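Tyrosinase (Burkholderia thailandensis, PDB 5ZRD) is a copper-dependent oxidoreductase with tyrosinase (monophenol monooxygenase) activity, efficiently producing catechol derivatives at acidic pH. Local coordinates at residues A[151-157]-A[171-177]; A[180-184]-A[198-202]; A[327-331]-A[390-394]. All blocks are in the same frame, centred on the assembly; numbering follows the deposited sequence.

Contact 1: residues A[151-157]-A[171-177]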
ATOM      1  N   SER A 151     -20.057  36.346   5.852  1.00 31.92           N
ATOM      2  CA  SER A 151     -18.904  35.591   5.411  1.00 32.47           C
ATOM      3  C   SER A 151     -18.046  35.316   6.633  1.00 32.87           C
ATOM      4  O   SER A 151     -18.329  35.787   7.755  1.00 36.53           O
ATOM      5  CB  SER A 151     -18.119  36.325   4.366  1.00 32.21           C
ATOM      6  OG  SER A 151     -17.765  37.605   4.880  1.00 36.06           O
ATOM      7  N   PHE A 152     -17.001  34.565   6.423  1.00 33.94           N
ATOM      8  CA  PHE A 152     -16.111  34.256   7.545  1.00 34.07           C
ATOM      9  C   PHE A 152     -14.691  34.163   7.007  1.00 33.08           C
ATOM     10  O   PHE A 152     -14.472  33.678   5.913  1.00 34.48           O
ATOM     11  CB  PHE A 152     -16.560  32.977   8.240  1.00 32.53           C
ATOM     12  CG  PHE A 152     -15.617  32.391   9.258  1.00 33.59           C
ATOM     13  CD1 PHE A 152     -15.442  32.997  10.493  1.00 31.87           C
ATOM     14  CD2 PHE A 152     -14.983  31.183   9.017  1.00 30.98           C
ATOM     15  CE1 PHE A 152     -14.622  32.435  11.452  1.00 29.81           C
ATOM     16  CE2 PHE A 152     -14.178  30.611   9.985  1.00 32.76           C
ATOM     17  CZ  PHE A 152     -13.991  31.238  11.196  1.00 32.57           C
ATOM     18  N   VAL A 153     -13.791  34.738   7.778  1.00 37.07           N
ATOM     19  CA  VAL A 153     -12.386  34.834   7.473  1.00 34.63           C
ATOM     20  C   VAL A 153     -11.726  33.710   8.269  1.00 34.59           C
ATOM     21  O   VAL A 153     -11.948  33.581   9.464  1.00 42.03           O
ATOM     22  CB  VAL A 153     -11.821  36.220   7.886  1.00 35.60           C
ATOM     23  CG1 VAL A 153     -10.341  36.357   7.570  1.00 38.33           C
ATOM     24  CG2 VAL A 153     -12.589  37.386   7.259  1.00 37.43           C
ATOM     25  N   LEU A 154     -10.910  32.915   7.626  1.00 34.76           N
ATOM     26  CA  LEU A 154     -10.319  31.784   8.276  1.00 34.46           C
ATOM     27  C   LEU A 154      -9.213  32.273   9.226  1.00 39.22           C
ATOM     28  O   LEU A 154      -8.369  33.036   8.806  1.00 36.93           O
ATOM     29  CB  LEU A 154      -9.763  30.866   7.188  1.00 34.85           C
ATOM     30  CG  LEU A 154     -10.800  30.193   6.287  1.00 38.13           C
ATOM     31  CD1 LEU A 154     -10.121  29.333   5.233  1.00 39.14           C
ATOM     32  CD2 LEU A 154     -11.758  29.352   7.111  1.00 34.93           C
ATOM     33  N   PRO A 155      -9.227  31.839  10.507  1.00 40.78           N
ATOM     34  CA  PRO A 155      -8.156  32.227  11.464  1.00 39.98           C
ATOM     35  C   PRO A 155      -6.814  31.506  11.249  1.00 41.93           C
ATOM     36  O   PRO A 155      -5.770  32.021  11.640  1.00 45.88           O
ATOM     37  CB  PRO A 155      -8.712  31.817  12.836  1.00 38.39           C
ATOM     38  CG  PRO A 155      -9.609  30.648  12.515  1.00 40.47           C
ATOM     39  CD  PRO A 155     -10.271  31.069  11.218  1.00 39.03           C
ATOM     40  N   VAL A 156      -6.876  30.293  10.699  1.00 41.43           N
ATOM     41  CA  VAL A 156      -5.729  29.517  10.297  1.00 38.87           C
ATOM     42  C   VAL A 156      -6.053  28.956   8.925  1.00 40.32           C
ATOM     43  O   VAL A 156      -7.203  29.022   8.490  1.00 37.53           O
ATOM     44  CB  VAL A 156      -5.412  28.365  11.264  1.00 42.33           C
ATOM     45  CG1 VAL A 156      -5.005  28.878  12.633  1.00 49.67           C
ATOM     46  CG2 VAL A 156      -6.580  27.411  11.380  1.00 42.66           C
ATOM     47  N   ALA A 157      -5.042  28.378   8.300  1.00 38.71           N
ATOM     48  CA  ALA A 157      -5.189  27.861   6.961  1.00 41.81           C
ATOM     49  C   ALA A 157      -5.816  26.466   7.018  1.00 38.89           C
ATOM     50  O   ALA A 157      -5.636  25.727   7.945  1.00 38.04           O
ATOM     51  CB  ALA A 157      -3.852  27.824   6.258  1.00 44.27           C
ATOM     52  N   LYS A 171      -6.690  26.279   1.490  1.00 31.87           N
ATOM     53  CA  LYS A 171      -7.085  27.661   1.526  1.00 31.81           C
ATOM     54  C   LYS A 171      -6.292  28.372   2.616  1.00 34.69           C
ATOM     55  O   LYS A 171      -6.243  27.886   3.757  1.00 35.33           O
ATOM     56  CB  LYS A 171      -8.605  27.729   1.712  1.00 36.08           C
ATOM     57  CG  LYS A 171      -9.370  27.776   0.401  1.00 37.82           C
ATOM     58  CD  LYS A 171     -10.718  27.119   0.351  1.00 37.72           C
ATOM     59  CE  LYS A 171     -11.836  28.102   0.134  1.00 40.03           C
ATOM     60  NZ  LYS A 171     -12.779  27.708  -0.942  1.00 35.95           N
ATOM     61  N   PRO A 172      -5.669  29.528   2.275  1.00 37.25           N
ATOM     62  CA  PRO A 172      -4.760  30.165   3.225  1.00 37.31           C
ATOM     63  C   PRO A 172      -5.454  30.830   4.418  1.00 37.82           C
ATOM     64  O   PRO A 172      -6.654  31.177   4.349  1.00 35.56           O
ATOM     65  CB  PRO A 172      -4.111  31.306   2.424  1.00 40.55           C
ATOM     66  CG  PRO A 172      -5.206  31.749   1.478  1.00 34.87           C
ATOM     67  CD  PRO A 172      -5.837  30.422   1.098  1.00 36.37           C
ATOM     68  N   LYS A 173      -4.662  31.071   5.460  1.00 38.75           N
ATOM     69  CA  LYS A 173      -5.073  31.945   6.547  1.00 38.45           C
ATOM     70  C   LYS A 173      -5.538  33.278   5.975  1.00 36.17           C
ATOM     71  O   LYS A 173      -4.917  33.779   5.049  1.00 39.20           O
ATOM     72  CB  LYS A 173      -3.911  32.258   7.479  1.00 41.24           C
ATOM     73  CG  LYS A 173      -4.257  33.171   8.645  1.00 41.13           C
ATOM     74  CD  LYS A 173      -3.124  33.284   9.622  1.00 41.82           C
ATOM     75  CE  LYS A 173      -3.435  34.199  10.778  1.00 48.37           C
ATOM     76  NZ  LYS A 173      -2.462  33.973  11.868  1.00 58.20           N
ATOM     77  N   GLY A 174      -6.628  33.815   6.491  1.00 30.92           N
ATOM     78  CA  GLY A 174      -7.199  35.068   5.937  1.00 34.71           C
ATOM     79  C   GLY A 174      -8.144  34.868   4.757  1.00 34.16           C
ATOM     80  O   GLY A 174      -8.731  35.791   4.285  1.00 37.83           O
ATOM     81  N   TYR A 175      -8.323  33.665   4.265  1.00 37.76           N
ATOM     82  CA  TYR A 175      -9.282  33.444   3.197  1.00 36.33           C
ATOM     83  C   TYR A 175     -10.688  33.862   3.659  1.00 35.56           C
ATOM     84  O   TYR A 175     -11.056  33.546   4.779  1.00 35.86           O
ATOM     85  CB  TYR A 175      -9.282  31.965   2.804  1.00 38.19           C
ATOM     86  CG  TYR A 175     -10.408  31.649   1.864  1.00 37.82           C
ATOM     87  CD1 TYR A 175     -10.341  32.034   0.530  1.00 32.53           C
ATOM     88  CD2 TYR A 175     -11.573  31.052   2.332  1.00 35.79           C
ATOM     89  CE1 TYR A 175     -11.385  31.759  -0.336  1.00 37.77           C
ATOM     90  CE2 TYR A 175     -12.650  30.827   1.489  1.00 36.12           C
ATOM     91  CZ  TYR A 175     -12.552  31.186   0.152  1.00 36.25           C
ATOM     92  OH  TYR A 175     -13.588  30.936  -0.692  1.00 34.29           O
ATOM     93  N   VAL A 176     -11.472  34.534   2.818  1.00 31.64           N
ATOM     94  CA  VAL A 176     -12.844  34.918   3.201  1.00 33.46           C
ATOM     95  C   VAL A 176     -13.838  34.137   2.320  1.00 34.46           C
ATOM     96  O   VAL A 176     -13.663  33.975   1.102  1.00 33.85           O
ATOM     97  CB  VAL A 176     -13.045  36.453   3.153  1.00 38.97           C
ATOM     98  CG1 VAL A 176     -12.440  37.081   1.916  1.00 45.75           C
ATOM     99  CG2 VAL A 176     -14.491  36.910   3.270  1.00 37.16           C
ATOM    100  N   THR A 177     -14.912  33.636   2.939  1.00 31.91           N
ATOM    101  CA  THR A 177     -15.815  32.772   2.217  1.00 28.47           C
ATOM    102  C   THR A 177     -16.513  33.638   1.189  1.00 30.89           C
ATOM    103  O   THR A 177     -16.704  34.838   1.485  1.00 30.67           O
ATOM    104  CB  THR A 177     -16.798  32.047   3.137  1.00 25.77           C
ATOM    105  OG1 THR A 177     -17.540  32.993   3.899  1.00 27.25           O
ATOM    106  CG2 THR A 177     -16.113  31.101   4.100  1.00 27.49           C
TER

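Contact 2: residues A[180-184]-A[198-202]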
ATOM      1  N   TYR A 180     -21.924  33.005  -4.755  1.00 32.42           N
ATOM      2  CA  TYR A 180     -22.251  33.466  -6.076  1.00 31.69           C
ATOM      3  C   TYR A 180     -22.374  34.990  -6.025  1.00 32.61           C
ATOM      4  O   TYR A 180     -23.012  35.485  -5.130  1.00 30.59           O
ATOM      5  CB  TYR A 180     -23.555  32.809  -6.499  1.00 33.28           C
ATOM      6  CG  TYR A 180     -24.150  33.226  -7.813  1.00 34.67           C
ATOM      7  CD1 TYR A 180     -24.997  34.327  -7.901  1.00 38.09           C
ATOM      8  CD2 TYR A 180     -23.940  32.473  -8.956  1.00 36.55           C
ATOM      9  CE1 TYR A 180     -25.555  34.716  -9.109  1.00 34.20           C
ATOM     10  CE2 TYR A 180     -24.501  32.837 -10.169  1.00 38.43           C
ATOM     11  CZ  TYR A 180     -25.323  33.958 -10.243  1.00 38.71           C
ATOM     12  OH  TYR A 180     -25.940  34.264 -11.420  1.00 41.34           O
ATOM     13  N   PRO A 181     -21.785  35.713  -6.975  1.00 33.41           N
ATOM     14  CA  PRO A 181     -21.257  35.146  -8.255  1.00 32.31           C
ATOM     15  C   PRO A 181     -19.734  35.004  -8.240  1.00 29.71           C
ATOM     16  O   PRO A 181     -19.118  34.890  -9.291  1.00 30.52           O
ATOM     17  CB  PRO A 181     -21.627  36.217  -9.289  1.00 33.51           C
ATOM     18  CG  PRO A 181     -21.368  37.480  -8.498  1.00 33.34           C
ATOM     19  CD  PRO A 181     -21.846  37.178  -7.085  1.00 32.04           C
ATOM     20  N   LEU A 182     -19.148  34.974  -7.054  1.00 33.14           N
ATOM     21  CA  LEU A 182     -17.671  34.903  -6.890  1.00 33.94           C
ATOM     22  C   LEU A 182     -17.160  33.456  -6.761  1.00 34.65           C
ATOM     23  O   LEU A 182     -17.904  32.509  -6.428  1.00 29.93           O
ATOM     24  CB  LEU A 182     -17.270  35.701  -5.647  1.00 35.28           C
ATOM     25  CG  LEU A 182     -17.598  37.195  -5.676  1.00 33.84           C
ATOM     26  CD1 LEU A 182     -16.950  37.912  -4.485  1.00 34.21           C
ATOM     27  CD2 LEU A 182     -17.111  37.810  -6.971  1.00 34.00           C
ATOM     28  N   SER A 183     -15.849  33.330  -7.013  1.00 32.39           N
ATOM     29  CA  SER A 183     -15.106  32.113  -6.868  1.00 31.10           C
ATOM     30  C   SER A 183     -14.113  32.212  -5.704  1.00 32.15           C
ATOM     31  O   SER A 183     -13.443  33.254  -5.478  1.00 29.24           O
ATOM     32  CB  SER A 183     -14.395  31.808  -8.146  1.00 34.41           C
ATOM     33  OG  SER A 183     -13.777  30.536  -8.083  1.00 34.92           O
ATOM     34  N   GLY A 184     -13.971  31.110  -4.973  1.00 32.19           N
ATOM     35  CA  GLY A 184     -12.906  31.049  -3.960  1.00 31.09           C
ATOM     36  C   GLY A 184     -12.111  29.756  -3.975  1.00 27.13           C
ATOM     37  O   GLY A 184     -11.648  29.334  -2.948  1.00 27.72           O
ATOM     38  N   HIS A 198     -12.083  35.396 -13.078  1.00 39.62           N
ATOM     39  CA  HIS A 198     -13.519  35.300 -12.796  1.00 37.32           C
ATOM     40  C   HIS A 198     -13.981  36.443 -11.877  1.00 37.54           C
ATOM     41  O   HIS A 198     -14.972  37.159 -12.186  1.00 38.45           O
ATOM     42  CB  HIS A 198     -13.898  33.914 -12.234  1.00 39.42           C
ATOM     43  CG  HIS A 198     -15.345  33.837 -11.889  1.00 34.43           C
ATOM     44  ND1 HIS A 198     -16.280  33.230 -12.720  1.00 33.93           N
ATOM     45  CD2 HIS A 198     -16.023  34.380 -10.854  1.00 32.79           C
ATOM     46  CE1 HIS A 198     -17.476  33.368 -12.180  1.00 35.02           C
ATOM     47  NE2 HIS A 198     -17.349  34.106 -11.034  1.00 32.99           N
ATOM     48  N   ASN A 199     -13.292  36.658 -10.770  1.00 35.71           N
ATOM     49  CA  ASN A 199     -13.788  37.666  -9.824  1.00 38.62           C
ATOM     50  C   ASN A 199     -13.614  39.096 -10.373  1.00 47.65           C
ATOM     51  O   ASN A 199     -14.376  39.989  -9.988  1.00 41.66           O
ATOM     52  CB  ASN A 199     -13.132  37.505  -8.458  1.00 35.34           C
ATOM     53  CG  ASN A 199     -13.638  36.272  -7.728  1.00 38.82           C
ATOM     54  OD1 ASN A 199     -14.576  35.607  -8.185  1.00 35.71           O
ATOM     55  ND2 ASN A 199     -13.053  35.977  -6.579  1.00 36.61           N
ATOM     56  N   ALA A 200     -12.617  39.329 -11.240  1.00 50.95           N
ATOM     57  CA  ALA A 200     -12.466  40.649 -11.880  1.00 53.44           C
ATOM     58  C   ALA A 200     -13.769  41.022 -12.608  1.00 50.22           C
ATOM     59  O   ALA A 200     -14.114  42.187 -12.645  1.00 46.89           O
ATOM     60  CB  ALA A 200     -11.285  40.653 -12.830  1.00 54.27           C
ATOM     61  N   LYS A 201     -14.521  40.037 -13.117  1.00 45.66           N
ATOM     62  CA  LYS A 201     -15.793  40.326 -13.793  1.00 46.82           C
ATOM     63  C   LYS A 201     -16.903  40.738 -12.816  1.00 43.93           C
ATOM     64  O   LYS A 201     -18.002  40.996 -13.271  1.00 43.81           O
ATOM     65  CB  LYS A 201     -16.291  39.113 -14.572  1.00 49.23           C
ATOM     66  CG  LYS A 201     -15.384  38.686 -15.712  1.00 56.54           C
ATOM     67  CD  LYS A 201     -15.817  37.428 -16.431  1.00 60.76           C
ATOM     68  CE  LYS A 201     -14.639  36.754 -17.106  1.00 64.89           C
ATOM     69  NZ  LYS A 201     -15.041  35.524 -17.825  1.00 69.04           N
ATOM     70  N   PHE A 202     -16.660  40.817 -11.505  1.00 46.03           N
ATOM     71  CA  PHE A 202     -17.779  40.992 -10.564  1.00 44.23           C
ATOM     72  C   PHE A 202     -17.358  41.863  -9.384  1.00 48.85           C
ATOM     73  O   PHE A 202     -17.507  41.449  -8.227  1.00 51.81           O
ATOM     74  CB  PHE A 202     -18.298  39.640 -10.068  1.00 39.52           C
ATOM     75  CG  PHE A 202     -18.975  38.828 -11.134  1.00 36.54           C
ATOM     76  CD1 PHE A 202     -20.260  39.142 -11.538  1.00 35.58           C
ATOM     77  CD2 PHE A 202     -18.322  37.779 -11.751  1.00 36.89           C
ATOM     78  CE1 PHE A 202     -20.889  38.407 -12.526  1.00 34.68           C
ATOM     79  CE2 PHE A 202     -18.950  37.046 -12.744  1.00 37.27           C
ATOM     80  CZ  PHE A 202     -20.232  37.365 -13.134  1.00 36.71           C
TER

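Contact 3: residues A[327-331]-A[390-394]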
ATOM      1  N   PHE A 327     -37.717  18.852   7.711  1.00 25.89           N
ATOM      2  CA  PHE A 327     -37.673  17.512   8.297  1.00 27.34           C
ATOM      3  C   PHE A 327     -38.723  17.401   9.413  1.00 30.54           C
ATOM      4  O   PHE A 327     -39.427  16.406   9.505  1.00 33.82           O
ATOM      5  CB  PHE A 327     -36.253  17.237   8.784  1.00 26.57           C
ATOM      6  CG  PHE A 327     -36.021  15.936   9.495  1.00 25.39           C
ATOM      7  CD1 PHE A 327     -36.897  14.866   9.379  1.00 28.41           C
ATOM      8  CD2 PHE A 327     -34.914  15.786  10.301  1.00 28.18           C
ATOM      9  CE1 PHE A 327     -36.651  13.663  10.033  1.00 26.44           C
ATOM     10  CE2 PHE A 327     -34.652  14.573  10.942  1.00 30.32           C
ATOM     11  CZ  PHE A 327     -35.514  13.509  10.782  1.00 28.27           C
ATOM     12  N   TRP A 328     -38.861  18.434  10.234  1.00 31.57           N
ATOM     13  CA  TRP A 328     -39.791  18.408  11.379  1.00 34.60           C
ATOM     14  C   TRP A 328     -41.251  18.497  10.890  1.00 32.40           C
ATOM     15  O   TRP A 328     -42.126  17.808  11.419  1.00 31.56           O
ATOM     16  CB  TRP A 328     -39.445  19.534  12.375  1.00 30.67           C
ATOM     17  CG  TRP A 328     -40.374  19.612  13.546  1.00 30.28           C
ATOM     18  CD1 TRP A 328     -41.246  20.622  13.827  1.00 30.20           C
ATOM     19  CD2 TRP A 328     -40.562  18.621  14.573  1.00 29.66           C
ATOM     20  NE1 TRP A 328     -41.963  20.322  14.953  1.00 30.67           N
ATOM     21  CE2 TRP A 328     -41.559  19.113  15.442  1.00 29.18           C
ATOM     22  CE3 TRP A 328     -40.010  17.369  14.834  1.00 29.42           C
ATOM     23  CZ2 TRP A 328     -41.983  18.417  16.567  1.00 27.22           C
ATOM     24  CZ3 TRP A 328     -40.427  16.677  15.951  1.00 30.62           C
ATOM     25  CH2 TRP A 328     -41.394  17.202  16.810  1.00 27.71           C
ATOM     26  N   VAL A 329     -41.493  19.317   9.869  1.00 28.78           N
ATOM     27  CA  VAL A 329     -42.803  19.380   9.250  1.00 30.28           C
ATOM     28  C   VAL A 329     -43.195  18.026   8.652  1.00 29.69           C
ATOM     29  O   VAL A 329     -44.323  17.648   8.778  1.00 29.34           O
ATOM     30  CB  VAL A 329     -42.883  20.460   8.162  1.00 33.11           C
ATOM     31  CG1 VAL A 329     -44.150  20.307   7.336  1.00 35.23           C
ATOM     32  CG2 VAL A 329     -42.812  21.853   8.759  1.00 31.28           C
ATOM     33  N   TRP A 330     -42.268  17.314   8.012  1.00 30.65           N
ATOM     34  CA  TRP A 330     -42.561  16.053   7.418  1.00 28.84           C
ATOM     35  C   TRP A 330     -42.888  15.066   8.538  1.00 30.06           C
ATOM     36  O   TRP A 330     -43.761  14.223   8.366  1.00 26.71           O
ATOM     37  CB  TRP A 330     -41.392  15.548   6.552  1.00 30.38           C
ATOM     38  CG  TRP A 330     -41.570  14.148   6.036  1.00 28.12           C
ATOM     39  CD1 TRP A 330     -42.179  13.770   4.878  1.00 27.53           C
ATOM     40  CD2 TRP A 330     -41.170  12.931   6.689  1.00 27.74           C
ATOM     41  NE1 TRP A 330     -42.163  12.409   4.754  1.00 28.69           N
ATOM     42  CE2 TRP A 330     -41.544  11.868   5.849  1.00 26.99           C
ATOM     43  CE3 TRP A 330     -40.557  12.636   7.910  1.00 29.47           C
ATOM     44  CZ2 TRP A 330     -41.338  10.543   6.202  1.00 27.80           C
ATOM     45  CZ3 TRP A 330     -40.311  11.322   8.244  1.00 27.71           C
ATOM     46  CH2 TRP A 330     -40.727  10.288   7.411  1.00 29.07           C
ATOM     47  N   GLN A 331     -42.142  15.151   9.634  1.00 32.33           N
ATOM     48  CA  GLN A 331     -42.371  14.247  10.798  1.00 32.65           C
ATOM     49  C   GLN A 331     -43.789  14.476  11.304  1.00 33.92           C
ATOM     50  O   GLN A 331     -44.494  13.523  11.498  1.00 29.08           O
ATOM     51  CB  GLN A 331     -41.389  14.485  11.931  1.00 29.58           C
ATOM     52  CG  GLN A 331     -40.023  13.883  11.660  1.00 30.04           C
ATOM     53  CD  GLN A 331     -39.001  14.181  12.736  1.00 29.72           C
ATOM     54  OE1 GLN A 331     -38.346  15.222  12.712  1.00 29.19           O
ATOM     55  NE2 GLN A 331     -38.816  13.237  13.655  1.00 25.54           N
ATOM     56  N   ILE A 390     -34.966  12.316  17.390  1.00 35.54           N
ATOM     57  CA  ILE A 390     -36.193  12.153  16.609  1.00 34.82           C
ATOM     58  C   ILE A 390     -37.183  13.280  16.951  1.00 33.54           C
ATOM     59  O   ILE A 390     -37.741  13.959  16.072  1.00 31.19           O
ATOM     60  CB  ILE A 390     -36.765  10.739  16.808  1.00 36.07           C
ATOM     61  CG1 ILE A 390     -35.705   9.699  16.429  1.00 35.86           C
ATOM     62  CG2 ILE A 390     -38.060  10.563  16.022  1.00 37.50           C
ATOM     63  CD1 ILE A 390     -36.118   8.271  16.602  1.00 36.84           C
ATOM     64  N   ASN A 391     -37.391  13.524  18.225  1.00 34.40           N
ATOM     65  CA  ASN A 391     -38.391  14.474  18.604  1.00 34.13           C
ATOM     66  C   ASN A 391     -37.680  15.711  19.132  1.00 35.25           C
ATOM     67  O   ASN A 391     -37.137  15.682  20.250  1.00 33.53           O
ATOM     68  CB  ASN A 391     -39.343  13.917  19.664  1.00 35.79           C
ATOM     69  CG  ASN A 391     -40.457  14.888  19.985  1.00 38.00           C
ATOM     70  OD1 ASN A 391     -40.217  16.085  20.138  1.00 38.58           O
ATOM     71  ND2 ASN A 391     -41.683  14.395  20.036  1.00 40.41           N
ATOM     72  N   ILE A 392     -37.702  16.785  18.352  1.00 31.85           N
ATOM     73  CA  ILE A 392     -36.912  17.936  18.763  1.00 36.66           C
ATOM     74  C   ILE A 392     -37.465  18.543  20.077  1.00 37.39           C
ATOM     75  O   ILE A 392     -36.684  19.121  20.813  1.00 33.46           O
ATOM     76  CB  ILE A 392     -36.812  19.007  17.653  1.00 34.54           C
ATOM     77  CG1 ILE A 392     -38.179  19.539  17.244  1.00 31.01           C
ATOM     78  CG2 ILE A 392     -36.024  18.494  16.459  1.00 39.37           C
ATOM     79  CD1 ILE A 392     -38.117  20.721  16.305  1.00 34.02           C
ATOM     80  N   GLU A 393     -38.776  18.477  20.351  1.00 39.18           N
ATOM     81  CA  GLU A 393     -39.377  19.115  21.554  1.00 40.58           C
ATOM     82  C   GLU A 393     -39.038  18.266  22.798  1.00 40.44           C
ATOM     83  O   GLU A 393     -38.407  18.757  23.731  1.00 41.39           O
ATOM     84  CB  GLU A 393     -40.883  19.299  21.365  1.00 41.61           C
ATOM     85  CG  GLU A 393     -41.250  20.216  20.213  1.00 42.70           C
ATOM     86  CD  GLU A 393     -42.730  20.287  19.822  1.00 48.01           C
ATOM     87  OE1 GLU A 393     -43.485  19.336  20.155  1.00 48.06           O
ATOM     88  OE2 GLU A 393     -43.141  21.287  19.156  1.00 44.40           O
ATOM     89  N   ARG A 394     -39.297  16.966  22.751  1.00 40.38           N
ATOM     90  CA  ARG A 394     -39.103  16.078  23.924  1.00 40.01           C
ATOM     91  C   ARG A 394     -37.633  15.748  24.148  1.00 40.03           C
ATOM     92  O   ARG A 394     -37.263  15.540  25.282  1.00 43.85           O
ATOM     93  CB  ARG A 394     -39.874  14.758  23.801  1.00 42.07           C
ATOM     94  CG  ARG A 394     -41.361  14.945  23.530  1.00 46.54           C
ATOM     95  CD  ARG A 394     -42.140  13.641  23.421  1.00 48.86           C
ATOM     96  NE  ARG A 394     -43.550  13.939  23.187  1.00 51.69           N
ATOM     97  CZ  ARG A 394     -44.426  14.394  24.106  1.00 55.11           C
ATOM     98  NH1 ARG A 394     -44.190  14.224  25.405  1.00 43.95           N
ATOM     99  NH2 ARG A 394     -45.535  15.011  23.699  1.00 43.09           N
TER

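Contact 1: residues A[151-157]-A[171-177]
A short antiparallel bridge between two loop segments, which flank strand 165-167, joins residues 151-157 to residues 171-177. The single bridge, Val153 with Val176 (CA-CA 4.3 Å), is a non-hydrogen-bonded pair: the bonds around it run from Thr177 N to Phe152 O (3.0 Å) and from Leu154 N to Tyr175 O (2.9 Å). Leu154 O accepts from Gly174 N (3.0 Å), and Thr177 OG1 accepts from Phe152 N (3.0 Å), a side chain taking the acceptor role of a backbone carbonyl. Within 171-177 a type II turn from Pro172 to Tyr175, with Tyr175 N bonded to Pro172 O (3.0 Å), bends the chain; Gly174 takes its positive phi of 86°, where a CB would clash with the preceding carbonyl. Leu154 CD1 packs 3.7 Å from Tyr175 CD2. Beyond the pair, Lys171 NZ donates to Gly184 O and forms a salt bridge with Asp303, to which Tyr175 OH is also hydrogen-bonded, while Phe152, Leu154, Pro155 and Val156 rest on Phe51 of helix 50-57.

Contact 2: residues A[180-184]-A[198-202]
Residues 180-184 form an irregular, non-helical run with a cis peptide bond before Pro181, and they pass the C-terminal part of helix 189-200 and the turn after it. The backbones come closest at Leu182 CA and Asn199 CA, 5.6 Å apart. Beyond the helix the backbone turns through i to i+3 bonds, from Lys201 N to His198 O (3.1 Å) and from Phe202 N to Asn199 O (2.9 Å), which brings the Phe202 side chain round to face Pro181. All three hydrogen bonds across the contact join a side chain of the second segment to the backbone of the first. His198 NE2 donates to Pro181 O over 2.6 Å at 171°, with the oxygen near the plane of the imidazole. Asn199 uses both ends of its amide on one residue: OD1 accepts from Ser183 N (2.9 Å) and ND2 donates to Ser183 O (3.0 Å). The apolar part centres on Phe202. Pro181 CB lies 4.0 Å from its ring centroid, 12° off the normal, a CH-pi contact over the face, and Leu182 CD2 is 3.8 Å from Phe202 CB. Ser183 OG turns to Thr195 of the same helix. The chemistry therefore fixes the course of the loop through its main-chain atoms: the helix end reads carbonyls and an amide, with the His198 donation placing a proton on NE2.

Contact 3: residues A[327-331]-A[390-394]
Helix 315-334 carries His320, one of the copper ligands, and belongs to the helical bundle that holds the dinuclear centre in tyrosinases; here its residues 327-331 meet the N-capped start of the short, weakly bonded helix at 392-396. The packing is dominated by Trp328, which gives 110 of the 272 Å² buried between the segments. Ile392 lies over one face of the indole: its CG1 is 3.6 Å from the centroid of the six-membered ring and 8° off the normal, which defines a CH-pi contact, and its CD1 is 3.7 Å from Trp328 CD2. Near the plane of the same ring, Ile390 O approaches Trp328 CZ3 at 3.8 Å. Glu393 CD is 3.8 Å from Trp328 CZ2, and the carboxylate of Glu393 finds its strongest polar partner in Thr399.

Capping is local to the second segment. Asn391 OD1 accepts from Arg394 N (2.9 Å, 171°) and weakly from Glu393 N (2.8 Å, 124°), satisfying amides that lack helical carbonyls, and it also sits 3.7 Å from Trp328 CH2, so the cap and the indole abut.

Polar bonding between the segments comes from Gln331, one helical turn past Trp328. Its OE1 is bound to Arg95 of helix 90-108, which also touches Trp328 and Ile392; its amide nitrogen serves His336 O as well. Across the contact, Gln331 NE2 donates to Ile390 O at 2.7 Å, with an angle of 147° at the hydrogen.

Overall arrangement
Contacts 1, 2 and 3 follow one another in series along the chain. The first two are neighbours, with centres about 17 Å apart, and they touch: Lys171 NZ is 2.8 Å from Gly184 O, a probable hydrogen bond, and Tyr175 OH packs 3.3 Å from Gly184 CA. Contact 3 is separate; its nearest atoms are about 25 Å from contact 1 and 24 Å from contact 2, and it lies across the chain's centre from contact 2. None supplies a copper ligand. The Thr177 side chain is about 12 Å from those of His57 and His281, and that of Ile392 about 11 Å from that of His94, beyond direct contact; contact 2 lies away from the site.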